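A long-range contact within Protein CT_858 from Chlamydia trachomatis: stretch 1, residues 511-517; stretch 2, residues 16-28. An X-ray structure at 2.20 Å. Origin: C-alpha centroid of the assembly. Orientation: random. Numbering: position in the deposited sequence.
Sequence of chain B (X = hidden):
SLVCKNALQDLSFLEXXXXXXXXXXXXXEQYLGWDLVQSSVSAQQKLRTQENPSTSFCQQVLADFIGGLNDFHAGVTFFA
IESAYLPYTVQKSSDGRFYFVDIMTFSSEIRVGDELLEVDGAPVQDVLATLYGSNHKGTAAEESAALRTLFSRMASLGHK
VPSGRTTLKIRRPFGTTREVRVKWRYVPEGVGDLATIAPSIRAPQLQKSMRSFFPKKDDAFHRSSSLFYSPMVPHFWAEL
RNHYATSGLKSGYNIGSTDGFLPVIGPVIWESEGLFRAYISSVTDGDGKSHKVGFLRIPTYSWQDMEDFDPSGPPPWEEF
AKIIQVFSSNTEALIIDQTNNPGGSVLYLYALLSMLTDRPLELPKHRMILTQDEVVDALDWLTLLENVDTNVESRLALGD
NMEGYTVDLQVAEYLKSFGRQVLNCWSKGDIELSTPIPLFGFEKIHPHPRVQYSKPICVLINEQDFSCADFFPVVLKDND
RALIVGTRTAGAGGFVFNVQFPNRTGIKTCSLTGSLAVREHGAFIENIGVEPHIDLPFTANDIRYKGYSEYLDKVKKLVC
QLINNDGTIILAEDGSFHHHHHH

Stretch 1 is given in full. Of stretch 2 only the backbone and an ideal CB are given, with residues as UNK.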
# COMPACT_ATOMS: atom_id res chain seq x y z
N SER B 511 7.82 1.39 -10.53
CA SER B 511 7.27 0.07 -10.78
C SER B 511 8.40 -0.75 -11.38
O SER B 511 9.19 -0.23 -12.17
CB SER B 511 6.08 0.14 -11.74
OG SER B 511 6.45 0.77 -12.95
N LEU B 512 8.49 -2.02 -10.98
CA LEU B 512 9.52 -2.92 -11.46
C LEU B 512 8.90 -4.26 -11.81
O LEU B 512 7.71 -4.49 -11.56
CB LEU B 512 10.60 -3.10 -10.38
CG LEU B 512 11.40 -1.83 -10.06
CD1 LEU B 512 12.28 -2.06 -8.83
CD2 LEU B 512 12.26 -1.45 -11.28
N THR B 513 9.70 -5.15 -12.39
CA THR B 513 9.24 -6.47 -12.82
C THR B 513 9.85 -7.57 -11.97
O THR B 513 11.07 -7.69 -11.87
CB THR B 513 9.61 -6.67 -14.30
OG1 THR B 513 9.11 -5.56 -15.04
CG2 THR B 513 9.02 -7.98 -14.86
N GLY B 514 8.99 -8.39 -11.37
CA GLY B 514 9.45 -9.45 -10.49
C GLY B 514 9.56 -10.85 -11.05
O GLY B 514 9.82 -11.80 -10.30
N SER B 515 9.36 -11.01 -12.36
CA SER B 515 9.47 -12.33 -12.96
C SER B 515 9.67 -12.26 -14.47
O SER B 515 9.52 -11.21 -15.08
CB SER B 515 8.20 -13.13 -12.69
OG SER B 515 7.15 -12.63 -13.50
N LEU B 516 10.04 -13.40 -15.05
CA LEU B 516 10.21 -13.51 -16.49
C LEU B 516 9.38 -14.70 -16.94
O LEU B 516 9.66 -15.84 -16.58
CB LEU B 516 11.67 -13.76 -16.89
CG LEU B 516 12.60 -12.58 -17.12
CD1 LEU B 516 13.94 -13.11 -17.61
CD2 LEU B 516 12.00 -11.61 -18.14
N ALA B 517 8.34 -14.43 -17.72
CA ALA B 517 7.49 -15.51 -18.22
C ALA B 517 8.23 -16.26 -19.32
O ALA B 517 8.99 -15.66 -20.10
CB ALA B 517 6.20 -14.94 -18.76
N UNK B 16 20.02 -0.51 -6.23
CA UNK B 16 20.02 -1.67 -5.37
C UNK B 16 18.76 -2.51 -5.58
O UNK B 16 18.80 -3.74 -5.49
CB UNK B 16 20.14 -1.24 -3.91
N UNK B 17 17.64 -1.86 -5.88
CA UNK B 17 16.40 -2.60 -6.13
C UNK B 17 16.58 -3.46 -7.38
O UNK B 17 16.08 -4.58 -7.47
CB UNK B 17 15.21 -1.65 -6.29
N UNK B 18 17.33 -2.93 -8.35
CA UNK B 18 17.58 -3.64 -9.60
C UNK B 18 18.40 -4.92 -9.45
O UNK B 18 18.40 -5.76 -10.34
CB UNK B 18 18.30 -2.70 -10.57
N UNK B 19 19.09 -5.07 -8.32
CA UNK B 19 19.88 -6.28 -8.10
C UNK B 19 19.17 -7.25 -7.16
O UNK B 19 19.48 -8.44 -7.13
CB UNK B 19 21.25 -5.92 -7.53
N UNK B 20 18.21 -6.74 -6.41
CA UNK B 20 17.49 -7.57 -5.45
C UNK B 20 16.10 -8.01 -5.89
O UNK B 20 15.65 -9.09 -5.50
CB UNK B 20 17.37 -6.81 -4.13
N UNK B 21 15.43 -7.20 -6.69
CA UNK B 21 14.08 -7.54 -7.12
C UNK B 21 13.72 -7.23 -8.58
O UNK B 21 12.58 -6.87 -8.87
CB UNK B 21 13.09 -6.80 -6.21
N UNK B 22 14.67 -7.35 -9.50
CA UNK B 22 14.36 -7.09 -10.90
C UNK B 22 14.72 -8.33 -11.69
O UNK B 22 15.86 -8.51 -12.12
CB UNK B 22 15.10 -5.86 -11.43
N UNK B 23 13.72 -9.19 -11.87
CA UNK B 23 13.90 -10.46 -12.56
C UNK B 23 14.46 -10.42 -13.97
O UNK B 23 15.25 -11.27 -14.35
CB UNK B 23 12.55 -11.17 -12.61
N UNK B 24 14.04 -9.44 -14.78
CA UNK B 24 14.57 -9.39 -16.16
C UNK B 24 15.99 -8.88 -16.36
O UNK B 24 16.43 -8.69 -17.49
CB UNK B 24 13.65 -8.51 -17.00
N UNK B 25 16.71 -8.67 -15.26
CA UNK B 25 18.09 -8.18 -15.31
C UNK B 25 18.97 -8.98 -16.29
O UNK B 25 19.58 -8.41 -17.20
CB UNK B 25 18.70 -8.23 -13.91
N UNK B 26 19.03 -10.29 -16.12
CA UNK B 26 19.84 -11.13 -16.99
C UNK B 26 19.40 -11.02 -18.45
O UNK B 26 20.22 -11.12 -19.36
CB UNK B 26 19.77 -12.59 -16.53
N UNK B 27 18.11 -10.83 -18.66
CA UNK B 27 17.57 -10.71 -20.01
C UNK B 27 17.99 -9.40 -20.67
O UNK B 27 18.32 -9.37 -21.86
CB UNK B 27 16.04 -10.81 -19.98
N UNK B 28 17.96 -8.31 -19.92
CA UNK B 28 18.33 -7.00 -20.44
C UNK B 28 19.81 -6.94 -20.83
O UNK B 28 20.19 -6.30 -21.82
CB UNK B 28 18.02 -5.92 -19.40

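Position 16 lies on a helix with nothing of stretch 1 near its CB, so this contact leaves the choice open; the residue is H16. At position 17 the CA-to-CB bond points toward stretch 1 and the ideal CB lies 3.9 Å from L512 CD1, a purely apolar neighbour. Leucine, isoleucine, valine or methionine would all suit; the residue is L17, whose CB packs on that methyl. At position 18 the bond points sideways, and a side chain must reach to touch L512, which favours a longer apolar residue. L18 does this, its CD2 coming to 3.8 Å from L512 CD2.

Positions 19 and 20 are out of reach, so many residues would serve; they are Q19 and V20.

Position 21 is the first to leave helical phi/psi (-140/34). Its CB points sideways, 5.5 Å from L512 CD1, and little there selects a type; a long, flexible chain has room to run past the strand. It is K21, and the contact with stretch 1 comes closest through its backbone.

Position 22 is extended (-123/93), with CB sideways, 4.5 Å from T513 O and 5.3 Å from L512 CD2. A large apolar or aromatic side chain could cover both residues. Y22 fits: its CD1 lies 4.1 Å from L512 CD2 and its CE1 4.0 Å from T513 CB, while its OH is hydrogen-bonded elsewhere in the structure.

Position 23 faces stretch 1 most tightly. Its backbone N donates to T513 O at 3.0 Å, which excludes proline, and its ideal CB sits 3.2 Å from S515 N and 3.4 Å from G514 C. With the CB already pressed on the backbone, a small residue is favoured, alanine or glycine. A23 supplies just the methyl.

Position 24 has phi -76 and precedes a helix at its N-cap, within the type I turn spanning 22 to 25. Proline suits that phi, as do the usual capping residues serine, threonine and aspartate. The ideal CB is 3.7 Å from L516 CD2, which favours an apolar choice. P24 answers with its ring: CB packs 3.6 Å from L516 CD2, and CD lies 3.8 Å from T513 CB.

Positions 25 and 26 have nothing of stretch 1 near their CB atoms, so this contact sets no preference; they are K25 and T26. Position 27 points toward stretch 1 with CB 3.9 Å from L516 CD1, so any residue with an apolar CB could contribute. In W27 the CB makes this contact, while the indole leads away. Position 28 is out of reach, and is K28.

Stretch 2, residues 16-28: HLLQVKYAPKTWK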
# COMPACT_ATOMS: atom_id res chain seq x y z
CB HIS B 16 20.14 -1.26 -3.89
CG HIS B 16 20.10 -2.42 -2.95
ND1 HIS B 16 19.01 -2.69 -2.16
CD2 HIS B 16 20.98 -3.43 -2.74
CE1 HIS B 16 19.21 -3.82 -1.50
NE2 HIS B 16 20.41 -4.28 -1.83
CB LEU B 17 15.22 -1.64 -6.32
CG LEU B 17 14.84 -0.73 -5.15
CD1 LEU B 17 13.59 0.08 -5.50
CD2 LEU B 17 14.59 -1.57 -3.91
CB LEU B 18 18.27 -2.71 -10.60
CG LEU B 18 17.42 -1.49 -10.97
CD1 LEU B 18 18.13 -0.68 -12.03
CD2 LEU B 18 16.06 -1.95 -11.47
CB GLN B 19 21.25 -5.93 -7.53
CG GLN B 19 22.10 -5.18 -8.52
CD GLN B 19 23.57 -5.21 -8.18
OE1 GLN B 19 23.99 -4.64 -7.18
NE2 GLN B 19 24.35 -5.88 -9.01
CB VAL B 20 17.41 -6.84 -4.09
CG1 VAL B 20 16.47 -7.56 -3.16
CG2 VAL B 20 18.80 -6.76 -3.48
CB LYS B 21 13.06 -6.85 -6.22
CG LYS B 21 12.53 -7.70 -5.09
CD LYS B 21 11.78 -8.91 -5.62
CE LYS B 21 10.59 -9.24 -4.72
NZ LYS B 21 9.49 -8.22 -4.85
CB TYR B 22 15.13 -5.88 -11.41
CG TYR B 22 14.70 -5.48 -12.80
CD1 TYR B 22 13.43 -4.94 -13.04
CD2 TYR B 22 15.54 -5.69 -13.89
CE1 TYR B 22 13.02 -4.62 -14.33
CE2 TYR B 22 15.14 -5.38 -15.18
CZ TYR B 22 13.88 -4.85 -15.39
OH TYR B 22 13.47 -4.60 -16.68
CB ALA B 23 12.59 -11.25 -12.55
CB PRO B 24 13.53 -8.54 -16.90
CG PRO B 24 12.92 -7.72 -15.85
CD PRO B 24 12.86 -8.57 -14.62
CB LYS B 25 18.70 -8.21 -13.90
CG LYS B 25 20.18 -7.88 -13.81
CD LYS B 25 20.55 -7.45 -12.39
CE LYS B 25 21.93 -7.97 -11.97
NZ LYS B 25 23.04 -7.59 -12.89
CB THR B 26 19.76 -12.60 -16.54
OG1 THR B 26 19.95 -12.67 -15.13
CG2 THR B 26 20.83 -13.43 -17.23
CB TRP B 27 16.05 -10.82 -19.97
CG TRP B 27 15.38 -10.37 -21.22
CD1 TRP B 27 14.85 -9.14 -21.46
CD2 TRP B 27 15.21 -11.13 -22.42
NE1 TRP B 27 14.35 -9.08 -22.74
CE2 TRP B 27 14.56 -10.29 -23.35
CE3 TRP B 27 15.54 -12.44 -22.80
CZ2 TRP B 27 14.23 -10.72 -24.64
CZ3 TRP B 27 15.21 -12.86 -24.08
CH2 TRP B 27 14.57 -12.00 -24.99
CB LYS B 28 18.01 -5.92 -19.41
CG LYS B 28 16.54 -5.92 -18.96
CD LYS B 28 15.59 -5.65 -20.13
CE LYS B 28 14.14 -5.64 -19.68
NZ LYS B 28 13.21 -5.26 -20.78
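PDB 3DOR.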